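Local coordinates for protein CSOR (Streptomyces lividans, PDB 4ADZ) that senses copper and represses transcription of copper-responsive genes, probably releasing its operator DNA once the metal is bound, at the interface of chains A and B. Residues are numbered along the deposited sequence; one frame, centred on the assembly and turned at random. Chains: chain A/B, CSOR.

The interface of chains A and B. Residues chain A 72-73, 75; chain B 51, 55.
B:Lys51 reaches across the dimer interface to the C-terminal end of helix 48-73 of chain A, where its ammonium group makes the polar part of the contact. NZ of B:Lys51 donates to the backbone carbonyl O of A:Asp73 at 2.9 Å, approaching from above the carbonyl plane, 37° out of it. NZ of B:Lys51 also donates a hydrogen bond to the carboxylate OD1 of A:Asp75 (3.1 Å), at the same time a salt bridge, met on the syn side but 30° out of the carboxylate plane. The side chains of B:Lys51 and A:Asp75 cross at about a right angle. An extended chain beyond CG, with CG anti to the backbone N (chi1 -172°), gives the lysine this reach. The carboxylate of A:Asp73 is not in contact with the ammonium, its OD1 lying 4.2 Å from NZ of B:Lys51, but may add to the favourable field, as may the negative end of the helix dipole.

CG1 of A:Val72 meets CD2 of B:Leu55 at 3.8 Å, the side chains running past each other in opposite directions. Methylene CE of B:Lys51 lies 3.8 Å from CA of A:Asp73, so the lysine stem packs against the backbone that its tip binds.

In the fold, a side chain from the first turn of helix 48-73 in chain B thus meets the C-terminal end of the same helix in chain A and the loop that follows. Two-fold symmetry repeats the contact, pairing the first helices in opposite directions within the four-copy assembly, consistent with CsoR's dimer-of-dimers tetramer.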
loop_
_atom_site.group_PDB
_atom_site.type_symbol
_atom_site.label_atom_id
_atom_site.label_comp_id
_atom_site.label_asym_id
_atom_site.label_seq_id
_atom_site.Cartn_x
_atom_site.Cartn_y
_atom_site.Cartn_z
ATOM N N VAL A 72 10.079 -20.431 8.012
ATOM C CA VAL A 72 10.768 -19.877 9.154
ATOM C C VAL A 72 11.371 -21.042 9.972
ATOM O O VAL A 72 12.494 -20.976 10.456
ATOM C CB VAL A 72 9.787 -19.077 10.085
ATOM C CG1 VAL A 72 10.407 -18.789 11.460
ATOM C CG2 VAL A 72 9.340 -17.751 9.428
ATOM N N ASP A 73 10.593 -22.089 10.134
ATOM C CA ASP A 73 11.049 -23.227 10.920
ATOM C C ASP A 73 12.318 -23.827 10.325
ATOM O O ASP A 73 13.169 -24.283 11.077
ATOM C CB ASP A 73 9.983 -24.311 10.962
ATOM C CG ASP A 73 9.974 -25.052 12.277
ATOM O OD1 ASP A 73 10.570 -24.559 13.278
ATOM O OD2 ASP A 73 9.365 -26.141 12.277
ATOM N N ASP A 75 14.578 -22.275 8.469
ATOM C CA ASP A 75 15.605 -21.224 8.302
ATOM C C ASP A 75 15.825 -20.873 6.837
ATOM O O ASP A 75 16.962 -20.671 6.389
ATOM C CB ASP A 75 16.961 -21.624 8.938
ATOM C CG ASP A 75 16.836 -22.031 10.410
ATOM O OD1 ASP A 75 15.941 -21.551 11.141
ATOM O OD2 ASP A 75 17.672 -22.846 10.840
ATOM N N LYS B 51 13.759 -16.398 15.944
ATOM C CA LYS B 51 12.998 -17.440 15.314
ATOM C C LYS B 51 11.698 -17.714 16.057
ATOM O O LYS B 51 10.655 -17.905 15.409
ATOM C CB LYS B 51 13.784 -18.710 15.226
ATOM C CG LYS B 51 13.090 -19.763 14.409
ATOM C CD LYS B 51 14.079 -20.847 14.056
ATOM C CE LYS B 51 13.390 -22.134 13.745
ATOM N NZ LYS B 51 14.457 -23.097 13.354
ATOM N N LEU B 55 7.826 -17.215 14.644
ATOM C CA LEU B 55 6.804 -18.255 14.647
ATOM C C LEU B 55 5.554 -17.816 15.414
ATOM O O LEU B 55 4.463 -18.099 14.974
ATOM C CB LEU B 55 7.371 -19.550 15.249
ATOM C CG LEU B 55 8.361 -20.289 14.343
ATOM C CD1 LEU B 55 9.056 -21.375 15.198
ATOM C CD2 LEU B 55 7.737 -20.862 13.094
#